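Local structure of toxin-antitoxin system antitoxin MntA family (Shewanella oneidensis MR-1, 6M6U) at residues K8-L13 with Q21-F26; Q85-G90 with V105-M110. The protein neutralises its cognate toxin HepT, mostly by building a chain of three AMP units from ATP on a tyrosine of the toxin. The protein carries 2 engineered substitutions. All coordinates share one frame; numbering follows the deposited sequence.

Contact 1: K8-L13 with Q21-F26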
loop_
_atom_site.group_PDB
_atom_site.type_symbol
_atom_site.label_atom_id
_atom_site.label_comp_id
_atom_site.label_asym_id
_atom_site.label_seq_id
_atom_site.Cartn_x
_atom_site.Cartn_y
_atom_site.Cartn_z
ATOM N N LYS E 8 -12.019 -20.286 -20.394
ATOM C CA LYS E 8 -12.706 -19.852 -19.185
ATOM C C LYS E 8 -12.916 -18.343 -19.195
ATOM O O LYS E 8 -13.980 -17.856 -18.796
ATOM C CB LYS E 8 -11.909 -20.285 -17.954
ATOM C CG LYS E 8 -12.709 -20.348 -16.669
ATOM C CD LYS E 8 -11.801 -20.656 -15.471
ATOM C CE LYS E 8 -11.075 -21.984 -15.638
ATOM N NZ LYS E 8 -10.343 -22.379 -14.400
ATOM N N ILE E 9 -11.908 -17.591 -19.650
ATOM C CA ILE E 9 -12.039 -16.143 -19.782
ATOM C C ILE E 9 -13.181 -15.798 -20.727
ATOM O O ILE E 9 -14.017 -14.933 -20.434
ATOM C CB ILE E 9 -10.714 -15.530 -20.270
ATOM C CG1 ILE E 9 -9.667 -15.569 -19.157
ATOM C CG2 ILE E 9 -10.940 -14.104 -20.791
ATOM C CD1 ILE E 9 -8.317 -15.024 -19.561
ATOM N N ILE E 10 -13.231 -16.468 -21.878
ATOM C CA ILE E 10 -14.237 -16.151 -22.887
ATOM C C ILE E 10 -15.636 -16.434 -22.352
ATOM O O ILE E 10 -16.543 -15.599 -22.467
ATOM C CB ILE E 10 -13.953 -16.929 -24.186
ATOM C CG1 ILE E 10 -12.649 -16.429 -24.811
ATOM C CG2 ILE E 10 -15.123 -16.801 -25.164
ATOM C CD1 ILE E 10 -12.083 -17.344 -25.876
ATOM N N LYS E 11 -15.828 -17.606 -21.744
ATOM C CA LYS E 11 -17.158 -17.971 -21.267
ATOM C C LYS E 11 -17.644 -17.006 -20.190
ATOM O O LYS E 11 -18.780 -16.522 -20.243
ATOM C CB LYS E 11 -17.166 -19.406 -20.744
ATOM C CG LYS E 11 -18.486 -19.776 -20.087
ATOM C CD LYS E 11 -18.593 -21.254 -19.762
ATOM C CE LYS E 11 -19.939 -21.549 -19.112
ATOM N NZ LYS E 11 -21.056 -20.915 -19.882
ATOM N N LEU E 12 -16.788 -16.713 -19.206
ATOM C CA LEU E 12 -17.180 -15.826 -18.112
ATOM C C LEU E 12 -17.617 -14.457 -18.622
ATOM O O LEU E 12 -18.631 -13.915 -18.170
ATOM C CB LEU E 12 -16.027 -15.672 -17.125
ATOM C CG LEU E 12 -15.844 -16.834 -16.155
ATOM C CD1 LEU E 12 -14.521 -16.688 -15.413
ATOM C CD2 LEU E 12 -17.008 -16.871 -15.172
ATOM N N LEU E 13 -16.860 -13.880 -19.557
ATOM C CA LEU E 13 -17.215 -12.559 -20.068
ATOM C C LEU E 13 -18.454 -12.622 -20.954
ATOM O O LEU E 13 -19.330 -11.756 -20.862
ATOM C CB LEU E 13 -16.036 -11.951 -20.830
ATOM C CG LEU E 13 -14.755 -11.733 -20.020
ATOM C CD1 LEU E 13 -13.622 -11.281 -20.931
ATOM C CD2 LEU E 13 -14.981 -10.726 -18.897
ATOM N N GLN E 21 -18.597 -7.580 -27.820
ATOM C CA GLN E 21 -18.140 -7.535 -29.205
ATOM C C GLN E 21 -16.693 -7.965 -29.376
ATOM O O GLN E 21 -16.362 -8.579 -30.391
ATOM C CB GLN E 21 -18.325 -6.120 -29.781
ATOM C CG GLN E 21 -19.777 -5.685 -29.890
ATOM C CD GLN E 21 -19.929 -4.192 -30.115
ATOM O OE1 GLN E 21 -18.963 -3.436 -30.015
ATOM N NE2 GLN E 21 -21.148 -3.759 -30.410
ATOM N N LEU E 22 -15.818 -7.649 -28.422
ATOM C CA LEU E 22 -14.401 -7.950 -28.559
ATOM C C LEU E 22 -13.829 -8.319 -27.202
ATOM O O LEU E 22 -14.134 -7.667 -26.201
ATOM C CB LEU E 22 -13.630 -6.752 -29.145
ATOM C CG LEU E 22 -13.939 -6.349 -30.592
ATOM C CD1 LEU E 22 -13.442 -4.941 -30.888
ATOM C CD2 LEU E 22 -13.352 -7.339 -31.595
ATOM N N ILE E 23 -13.010 -9.371 -27.170
ATOM C CA ILE E 23 -12.207 -9.728 -26.002
ATOM C C ILE E 23 -10.745 -9.738 -26.423
ATOM O O ILE E 23 -10.388 -10.387 -27.414
ATOM C CB ILE E 23 -12.595 -11.101 -25.419
ATOM C CG1 ILE E 23 -14.049 -11.118 -24.949
ATOM C CG2 ILE E 23 -11.673 -11.464 -24.268
ATOM C CD1 ILE E 23 -14.468 -12.445 -24.361
ATOM N N TYR E 24 -9.906 -9.026 -25.674
ATOM C CA TYR E 24 -8.465 -9.041 -25.881
ATOM C C TYR E 24 -7.763 -9.405 -24.591
ATOM O O TYR E 24 -8.122 -8.916 -23.514
ATOM C CB TYR E 24 -7.904 -7.689 -26.338
ATOM C CG TYR E 24 -8.391 -7.224 -27.677
ATOM C CD1 TYR E 24 -7.847 -7.728 -28.848
ATOM C CD2 TYR E 24 -9.384 -6.264 -27.770
ATOM C CE1 TYR E 24 -8.292 -7.295 -30.076
ATOM C CE2 TYR E 24 -9.832 -5.828 -28.987
ATOM C CZ TYR E 24 -9.287 -6.347 -30.138
ATOM O OH TYR E 24 -9.742 -5.903 -31.356
ATOM N N LEU E 25 -6.755 -10.254 -24.718
ATOM C CA LEU E 25 -5.731 -10.399 -23.701
ATOM C C LEU E 25 -4.579 -9.487 -24.101
ATOM O O LEU E 25 -4.178 -9.473 -25.269
ATOM C CB LEU E 25 -5.280 -11.857 -23.609
ATOM C CG LEU E 25 -4.386 -12.313 -22.463
ATOM C CD1 LEU E 25 -5.141 -12.287 -21.133
ATOM C CD2 LEU E 25 -3.857 -13.707 -22.771
ATOM N N PHE E 26 -4.080 -8.691 -23.158
ATOM C CA PHE E 26 -2.962 -7.806 -23.463
ATOM C C PHE E 26 -2.013 -7.791 -22.271
ATOM O O PHE E 26 -2.179 -8.539 -21.303
ATOM C CB PHE E 26 -3.449 -6.400 -23.862
ATOM C CG PHE E 26 -4.044 -5.594 -22.729
ATOM C CD1 PHE E 26 -3.332 -4.546 -22.161
ATOM C CD2 PHE E 26 -5.328 -5.857 -22.260
ATOM C CE1 PHE E 26 -3.872 -3.789 -21.125
ATOM C CE2 PHE E 26 -5.877 -5.105 -21.225
ATOM C CZ PHE E 26 -5.145 -4.067 -20.657
#
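I23 projects from the strand like a peg into a shallow hollow on helix 6-16, walled by I9, I10 and L13. This is the helix-on-sheet layer of the polymerase beta-type nucleotidyltransferase fold: the N-terminal helix turns back through a short connection into strand 20-26 and lies against one face of the mixed sheet. The segment axes run at 142° to each other, closer to antiparallel than to perpendicular, and come within 10.1 Å, a gap filled by aliphatic side chains without a hydrogen bond between the two segments.

The two branches of I23 divide the work. With CG1 anti to the carbonyl carbon (chi1 -61°) and the chain extended beyond it, CD1 reaches the helix surface, where it lies 4.0 Å from the CA of I10, against the backbone rather than only its side chain. The shorter branch, CG2, faces I9, their two CG2 methyls 4.4 Å apart. L13 supplies the opposing bump: its CD1 fits into the fork of I23, touching both branches, while its CB backs the I23 CD1 methyl. Further along the strand, L25 sends its CD1 across to I9 CD1, a looser contact at 4.5 Å.

Y24 points to the other face of the sheet, where its hydroxyl is hydrogen-bonded to D100. On the helix side the layer is continued by helix 52-66, with L66 packed on I9 and L58 on L13, and V44 of the neighbouring strand also touches L13. The tightest fit between the segments is at the I23 fork, where L13 CD1 stands 3.7 Å from I23 CD1 and 3.9 Å from I23 CG2.

Contact 2: Q85-G90 with V105-M110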
loop_
_atom_site.group_PDB
_atom_site.type_symbol
_atom_site.label_atom_id
_atom_site.label_comp_id
_atom_site.label_asym_id
_atom_site.label_seq_id
_atom_site.Cartn_x
_atom_site.Cartn_y
_atom_site.Cartn_z
ATOM N N GLN E 85 -2.329 0.402 -26.965
ATOM C CA GLN E 85 -1.568 -0.743 -26.468
ATOM C C GLN E 85 -2.306 -2.048 -26.743
ATOM O O GLN E 85 -1.711 -3.024 -27.220
ATOM C CB GLN E 85 -1.284 -0.593 -24.973
ATOM C CG GLN E 85 -0.454 -1.755 -24.418
ATOM C CD GLN E 85 -0.322 -1.747 -22.898
ATOM O OE1 GLN E 85 -0.650 -0.766 -22.228
ATOM N NE2 GLN E 85 0.163 -2.852 -22.351
ATOM N N VAL E 86 -3.611 -2.084 -26.447
ATOM C CA VAL E 86 -4.424 -3.260 -26.761
ATOM C C VAL E 86 -4.333 -3.588 -28.246
ATOM O O VAL E 86 -4.136 -4.743 -28.632
ATOM C CB VAL E 86 -5.884 -3.032 -26.330
ATOM C CG1 VAL E 86 -6.772 -4.164 -26.833
ATOM C CG2 VAL E 86 -5.970 -2.909 -24.815
ATOM N N VAL E 87 -4.469 -2.566 -29.099
ATOM C CA VAL E 87 -4.417 -2.773 -30.545
ATOM C C VAL E 87 -3.037 -3.262 -30.971
ATOM O O VAL E 87 -2.905 -4.066 -31.904
ATOM C CB VAL E 87 -4.806 -1.472 -31.279
ATOM C CG1 VAL E 87 -4.352 -1.511 -32.722
ATOM C CG2 VAL E 87 -6.306 -1.245 -31.204
ATOM N N THR E 88 -1.991 -2.786 -30.298
ATOM C CA THR E 88 -0.623 -3.109 -30.693
ATOM C C THR E 88 -0.221 -4.513 -30.247
ATOM O O THR E 88 0.142 -5.358 -31.072
ATOM C CB THR E 88 0.338 -2.066 -30.117
ATOM O OG1 THR E 88 0.139 -0.817 -30.785
ATOM C CG2 THR E 88 1.787 -2.508 -30.280
ATOM N N GLN E 89 -0.282 -4.776 -28.944
ATOM C CA GLN E 89 0.223 -6.011 -28.361
ATOM C C GLN E 89 -0.873 -7.005 -28.008
ATOM O O GLN E 89 -0.563 -8.093 -27.517
ATOM C CB GLN E 89 1.019 -5.700 -27.097
ATOM C CG GLN E 89 0.107 -5.370 -25.935
ATOM C CD GLN E 89 0.844 -5.184 -24.638
ATOM O OE1 GLN E 89 0.245 -4.844 -23.619
ATOM N NE2 GLN E 89 2.154 -5.400 -24.662
ATOM N N GLY E 90 -2.137 -6.659 -28.226
ATOM C CA GLY E 90 -3.213 -7.498 -27.746
ATOM C C GLY E 90 -3.390 -8.751 -28.579
ATOM O O GLY E 90 -3.022 -8.813 -29.752
ATOM N N VAL E 105 -8.613 0.573 -36.545
ATOM C CA VAL E 105 -8.505 1.745 -37.414
ATOM C C VAL E 105 -8.871 3.014 -36.650
ATOM O O VAL E 105 -8.179 4.036 -36.737
ATOM C CB VAL E 105 -9.384 1.566 -38.665
ATOM C CG1 VAL E 105 -9.817 2.921 -39.216
ATOM C CG2 VAL E 105 -8.629 0.794 -39.717
ATOM N N LYS E 106 -9.971 2.969 -35.892
ATOM C CA LYS E 106 -10.347 4.115 -35.070
ATOM C C LYS E 106 -9.271 4.433 -34.036
ATOM O O LYS E 106 -8.924 5.603 -33.831
ATOM C CB LYS E 106 -11.689 3.848 -34.386
ATOM C CG LYS E 106 -12.079 4.894 -33.348
ATOM C CD LYS E 106 -13.343 4.495 -32.603
ATOM C CE LYS E 106 -13.496 5.286 -31.308
ATOM N NZ LYS E 106 -14.681 6.193 -31.323
ATOM N N THR E 107 -8.719 3.403 -33.385
ATOM C CA THR E 107 -7.738 3.625 -32.327
ATOM C C THR E 107 -6.452 4.234 -32.875
ATOM O O THR E 107 -5.973 5.258 -32.374
ATOM C CB THR E 107 -7.428 2.308 -31.610
ATOM O OG1 THR E 107 -8.604 1.819 -30.947
ATOM C CG2 THR E 107 -6.323 2.522 -30.590
ATOM N N ILE E 108 -5.874 3.612 -33.901
ATOM C CA ILE E 108 -4.583 4.062 -34.417
ATOM C C ILE E 108 -4.682 5.483 -34.964
ATOM O O ILE E 108 -3.757 6.289 -34.808
ATOM C CB ILE E 108 -4.073 3.073 -35.478
ATOM C CG1 ILE E 108 -3.935 1.677 -34.859
ATOM C CG2 ILE E 108 -2.751 3.555 -36.063
ATOM C CD1 ILE E 108 -3.594 0.595 -35.856
ATOM N N SER E 109 -5.806 5.814 -35.602
ATOM C CA SER E 109 -6.014 7.180 -36.076
ATOM C C SER E 109 -6.045 8.168 -34.914
ATOM O O SER E 109 -5.334 9.179 -34.926
ATOM C CB SER E 109 -7.305 7.258 -36.885
ATOM O OG SER E 109 -7.552 8.588 -37.296
ATOM N N MET E 110 -6.878 7.895 -33.904
ATOM C CA MET E 110 -6.923 8.751 -32.720
ATOM C C MET E 110 -5.560 8.844 -32.047
ATOM O O MET E 110 -5.185 9.905 -31.531
ATOM C CB MET E 110 -7.963 8.230 -31.726
ATOM C CG MET E 110 -9.397 8.364 -32.202
ATOM S SD MET E 110 -10.601 7.819 -30.983
ATOM C CE MET E 110 -10.471 9.114 -29.748
#
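V87 meets helix 97-125 with a different methyl for each of two consecutive residues, T107 and I108. Toward T107 the approach is tip to tip: V87 CG2 comes to 3.7 Å from T107 CB and presses nearly as closely on T107 CG2 and T107 OG1, so that one methyl sits against the whole branched end of the threonine. V87 CG1, which lies anti to the backbone N (chi1 162°), is directed instead to I108 and lies across that side chain at a slant. The first torsion of I108 (chi1 -59°) turns CG1 to the valine, and the extended chain then runs past the methyl, so that I108 CG1 and I108 CD1 are equally near V87 CG1, at 3.9 Å.

This is a helix-helix contact between the end of helix 80-89 and the long C-terminal helix, which is important for the interaction with the toxin: deletion of its N-terminal part cuts antitoxin function over 1000-fold. F103 and A104, one turn earlier on the long helix, also touch V87. The toxin borders the same patch, with N55 of a HepT chain packing on I108 and I65 of that chain on T88.

The T107 hydroxyl, though brushed by the valine methyl, is hydrogen-bonded within its own helix to the carbonyl oxygen of F103, a bond consistent with the first torsion (chi1 -64°) that sets OG1 beside the backbone N and turns T107 CG2 to within 3.8 Å of V87 CG2.

Contacts 1 and 2 follow one another along the chain, their centres about 17 Å apart, and strand 20-26, one side of contact 1, joins them through its other face. I23 and L25 serve contact 1, whereas Y24 and F26 meet helix 80-89: Y24 CD2 lies 3.5 Å from V86 CG1, and F26 CG is 3.9 Å from V86 CG2. Helix 80-89 thus packs on the strand through V86, with Q85 and Q89 also on F26, and on helix 97-125 through V87. Contact 1 is nearer the magnesium site, with the L25 side chain about 6 Å from that of E41, an engineered residue at a metal-binding position; contact 2 lies away from that site, beside the toxin.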